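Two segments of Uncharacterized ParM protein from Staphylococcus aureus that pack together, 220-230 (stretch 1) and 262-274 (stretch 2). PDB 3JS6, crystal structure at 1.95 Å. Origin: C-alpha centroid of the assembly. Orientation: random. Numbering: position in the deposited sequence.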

# COMPACT_ATOMS: atom_id res chain seq x y z
N ASP A 220 -2.53 3.97 18.99
CA ASP A 220 -2.01 4.14 20.34
C ASP A 220 -1.77 5.63 20.65
O ASP A 220 -1.99 6.08 21.78
CB ASP A 220 -0.68 3.40 20.50
CG ASP A 220 -0.84 1.91 20.43
OD1 ASP A 220 -1.29 1.31 21.44
OD2 ASP A 220 -0.53 1.33 19.37
N PHE A 221 -1.31 6.37 19.65
CA PHE A 221 -1.05 7.80 19.82
C PHE A 221 -2.33 8.53 20.23
O PHE A 221 -2.40 9.13 21.30
CB PHE A 221 -0.52 8.39 18.50
CG PHE A 221 -0.09 9.83 18.60
CD1 PHE A 221 0.94 10.20 19.46
CD2 PHE A 221 -0.69 10.81 17.81
CE1 PHE A 221 1.38 11.52 19.53
CE2 PHE A 221 -0.26 12.14 17.87
CZ PHE A 221 0.78 12.50 18.73
N TYR A 222 -3.32 8.48 19.35
CA TYR A 222 -4.60 9.13 19.55
C TYR A 222 -5.31 8.64 20.81
O TYR A 222 -6.05 9.40 21.44
CB TYR A 222 -5.51 8.93 18.33
CG TYR A 222 -5.07 9.68 17.08
CD1 TYR A 222 -4.39 9.03 16.06
CD2 TYR A 222 -5.36 11.04 16.92
CE1 TYR A 222 -4.01 9.71 14.89
CE2 TYR A 222 -4.98 11.73 15.76
CZ TYR A 222 -4.31 11.06 14.76
OH TYR A 222 -3.94 11.73 13.61
N LYS A 223 -5.08 7.39 21.17
CA LYS A 223 -5.69 6.82 22.36
C LYS A 223 -5.04 7.39 23.60
O LYS A 223 -5.72 7.78 24.56
CB LYS A 223 -5.55 5.29 22.36
CG LYS A 223 -6.82 4.55 21.96
CD LYS A 223 -7.65 4.13 23.17
CE LYS A 223 -8.07 5.30 24.07
NZ LYS A 223 -8.99 6.27 23.40
N ARG A 224 -3.72 7.45 23.59
CA ARG A 224 -2.97 7.98 24.72
C ARG A 224 -3.31 9.46 24.90
O ARG A 224 -3.26 9.98 26.01
CB ARG A 224 -1.47 7.80 24.47
CG ARG A 224 -0.59 8.00 25.70
CD ARG A 224 0.88 8.03 25.32
NE ARG A 224 1.34 6.75 24.78
CZ ARG A 224 1.76 5.73 25.53
NH1 ARG A 224 1.79 5.84 26.85
NH2 ARG A 224 2.15 4.60 24.95
N ILE A 225 -3.68 10.14 23.82
CA ILE A 225 -4.05 11.55 23.90
C ILE A 225 -5.47 11.69 24.45
O ILE A 225 -5.70 12.44 25.40
CB ILE A 225 -3.94 12.25 22.52
CG1 ILE A 225 -2.47 12.52 22.19
CG2 ILE A 225 -4.73 13.56 22.52
CD1 ILE A 225 -2.25 13.09 20.81
N ALA A 226 -6.40 10.96 23.84
CA ALA A 226 -7.81 10.99 24.26
C ALA A 226 -7.97 10.66 25.74
O ALA A 226 -8.94 11.07 26.38
CB ALA A 226 -8.62 10.00 23.42
N SER A 227 -7.00 9.93 26.29
CA SER A 227 -7.04 9.56 27.70
C SER A 227 -6.68 10.73 28.61
O SER A 227 -7.44 11.08 29.51
CB SER A 227 -6.10 8.37 27.95
OG SER A 227 -4.75 8.72 27.71
N HIS A 228 -5.51 11.32 28.39
CA HIS A 228 -5.07 12.45 29.21
C HIS A 228 -6.12 13.56 29.23
O HIS A 228 -6.35 14.20 30.25
CB HIS A 228 -3.73 12.98 28.70
CG HIS A 228 -2.59 12.04 28.89
ND1 HIS A 228 -2.67 10.70 28.58
CD2 HIS A 228 -1.34 12.24 29.36
CE1 HIS A 228 -1.52 10.11 28.84
NE2 HIS A 228 -0.69 11.02 29.32
N VAL A 229 -6.78 13.76 28.08
CA VAL A 229 -7.81 14.78 27.95
C VAL A 229 -9.10 14.33 28.67
O VAL A 229 -10.03 15.11 28.83
CB VAL A 229 -8.13 15.07 26.46
CG1 VAL A 229 -9.23 16.11 26.35
CG2 VAL A 229 -6.88 15.56 25.75
N SER A 230 -9.12 13.07 29.10
CA SER A 230 -10.26 12.49 29.82
C SER A 230 -11.61 13.09 29.42
O SER A 230 -12.50 13.29 30.26
CB SER A 230 -10.06 12.63 31.34
OG SER A 230 -10.06 13.99 31.76
N PHE A 262 -6.76 20.54 22.68
CA PHE A 262 -5.86 19.56 23.30
C PHE A 262 -4.42 19.73 22.84
O PHE A 262 -3.61 18.81 22.94
CB PHE A 262 -6.32 18.14 22.98
CG PHE A 262 -6.50 17.87 21.51
CD1 PHE A 262 -7.68 18.19 20.87
CD2 PHE A 262 -5.47 17.28 20.77
CE1 PHE A 262 -7.85 17.94 19.51
CE2 PHE A 262 -5.63 17.03 19.41
CZ PHE A 262 -6.82 17.36 18.78
N LYS A 263 -4.10 20.92 22.34
CA LYS A 263 -2.77 21.23 21.84
C LYS A 263 -1.63 20.79 22.76
O LYS A 263 -0.61 20.26 22.30
CB LYS A 263 -2.65 22.73 21.57
CG LYS A 263 -1.30 23.14 20.99
CD LYS A 263 -0.42 23.87 22.01
CE LYS A 263 -1.01 25.23 22.39
NZ LYS A 263 -0.08 26.03 23.24
N ASP A 264 -1.81 21.01 24.06
CA ASP A 264 -0.81 20.68 25.07
C ASP A 264 -0.54 19.17 25.14
O ASP A 264 0.61 18.72 25.21
CB ASP A 264 -1.28 21.18 26.44
CG ASP A 264 -0.14 21.36 27.42
OD1 ASP A 264 0.80 20.53 27.42
OD2 ASP A 264 -0.19 22.34 28.19
N GLU A 265 -1.63 18.41 25.15
CA GLU A 265 -1.54 16.96 25.22
C GLU A 265 -0.80 16.45 24.00
O GLU A 265 0.21 15.75 24.13
CB GLU A 265 -2.94 16.35 25.27
CG GLU A 265 -3.64 16.44 26.64
CD GLU A 265 -4.27 17.80 26.92
OE1 GLU A 265 -3.53 18.82 26.97
OE2 GLU A 265 -5.50 17.86 27.08
N PHE A 266 -1.29 16.83 22.83
CA PHE A 266 -0.69 16.42 21.57
C PHE A 266 0.83 16.52 21.64
O PHE A 266 1.51 15.50 21.58
CB PHE A 266 -1.20 17.29 20.42
CG PHE A 266 -0.68 16.88 19.08
CD1 PHE A 266 -1.38 15.96 18.30
CD2 PHE A 266 0.53 17.38 18.61
CE1 PHE A 266 -0.88 15.56 17.08
CE2 PHE A 266 1.04 16.98 17.39
CZ PHE A 266 0.33 16.06 16.62
N TYR A 267 1.34 17.73 21.78
CA TYR A 267 2.78 17.94 21.83
C TYR A 267 3.49 17.09 22.86
O TYR A 267 4.66 16.76 22.70
CB TYR A 267 3.11 19.42 22.08
CG TYR A 267 2.73 20.35 20.94
CD1 TYR A 267 3.31 21.62 20.84
CD2 TYR A 267 1.79 19.98 19.99
CE1 TYR A 267 2.94 22.49 19.82
CE2 TYR A 267 1.41 20.84 18.97
CZ TYR A 267 1.99 22.10 18.88
OH TYR A 267 1.60 22.95 17.88
N LYS A 268 2.78 16.73 23.93
CA LYS A 268 3.39 15.92 24.98
C LYS A 268 3.51 14.46 24.56
O LYS A 268 4.56 13.84 24.71
CB LYS A 268 2.57 16.04 26.27
CG LYS A 268 3.20 16.94 27.35
CD LYS A 268 3.97 18.14 26.78
CE LYS A 268 5.43 17.77 26.46
NZ LYS A 268 6.24 18.93 25.96
N GLU A 269 2.42 13.91 24.03
CA GLU A 269 2.44 12.54 23.57
C GLU A 269 3.45 12.41 22.43
O GLU A 269 4.31 11.52 22.45
CB GLU A 269 1.05 12.14 23.08
CG GLU A 269 0.45 10.91 23.76
CD GLU A 269 0.14 11.14 25.24
OE1 GLU A 269 1.08 11.28 26.05
OE2 GLU A 269 -1.06 11.19 25.59
N GLN A 270 3.36 13.30 21.45
CA GLN A 270 4.27 13.26 20.31
C GLN A 270 5.72 13.49 20.72
O GLN A 270 6.65 12.97 20.12
CB GLN A 270 3.86 14.29 19.25
CG GLN A 270 4.46 15.68 19.48
CD GLN A 270 5.17 16.22 18.24
OE1 GLN A 270 6.11 17.01 18.36
NE2 GLN A 270 4.71 15.82 17.06
N ASP A 271 5.93 14.29 21.76
CA ASP A 271 7.28 14.56 22.23
C ASP A 271 7.96 13.27 22.66
O ASP A 271 9.15 13.05 22.39
CB ASP A 271 7.25 15.52 23.41
CG ASP A 271 7.80 16.88 23.05
OD1 ASP A 271 7.25 17.52 22.13
OD2 ASP A 271 8.79 17.30 23.69
N SER A 272 7.20 12.42 23.35
CA SER A 272 7.71 11.15 23.84
C SER A 272 7.85 10.12 22.72
O SER A 272 8.77 9.31 22.71
CB SER A 272 6.79 10.61 24.94
OG SER A 272 5.43 10.69 24.55
N LEU A 273 6.91 10.14 21.78
CA LEU A 273 6.95 9.21 20.66
C LEU A 273 8.24 9.47 19.88
O LEU A 273 9.01 8.55 19.60
CB LEU A 273 5.72 9.42 19.78
CG LEU A 273 5.42 8.43 18.66
CD1 LEU A 273 3.93 8.46 18.36
CD2 LEU A 273 6.21 8.77 17.41
N ILE A 274 8.49 10.74 19.55
CA ILE A 274 9.68 11.07 18.79
C ILE A 274 10.98 10.80 19.53
O ILE A 274 11.97 10.37 18.93
CB ILE A 274 9.64 12.54 18.31
CG1 ILE A 274 8.49 12.73 17.31
CG2 ILE A 274 10.96 12.91 17.66
CD1 ILE A 274 8.40 14.12 16.72

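The two stretches pack helix against helix, with N-to-C directions 136° apart, so they run roughly but not strictly antiparallel. Their axes approach to 9.4 Å, and the contact buries 574 Å² in total. The backbones come nearest where the CA atoms of Ile225 and Glu265 lie 6.1 Å apart.

At the start of stretch 2, Phe262 points toward stretch 1 and meets aliphatic groups: its CB lies 3.8 Å from Val229 CG2, and its CD2 lies 4.2 Å from Ile225 CG2. Glu265, one turn on, also packs through its methylene groups, with CG 4.0 Å from His228 CB, while the carboxylate oxygen Glu265 OE2 comes within 3.0 Å of the methyl carbon Val229 CG2. Phe266 leaves its backbone sideways, yet its ring reaches the partner helix. Ile225 CD1 lies 3.9 Å from Phe266 CD1, and the edge of Phe221 is directed at the face of Phe266 in an offset edge-to-face pair, with centroids 5.4 Å apart and planes at 82°.

Glu269 is the most extensively covered residue of the contact. Its side chain enters a hole formed by Phe221, Arg224, Ile225 and His228, its CB packing 3.7 Å from Ile225 CG1. The carboxylate thereby reaches the opposing backbone, where Glu269 OE2 lies 2.5 Å from Arg224 O; whether a proton is shared there remains open. The same OE2 sits over one face of the His228 ring, 3.4 Å from ND1, at an angle too poor for a hydrogen bond.

Phe221 is the reciprocal knob, seated among Phe266, Glu269, Gln270 and Leu273. Its edge meets the Gln270 backbone, with CE1 3.3 Å from Gln270 N, whereas the end of the Gln270 side chain leads away to partners elsewhere in the structure. Leu273 completes the pocket, its CD1 3.6 Å from Phe221 CD1.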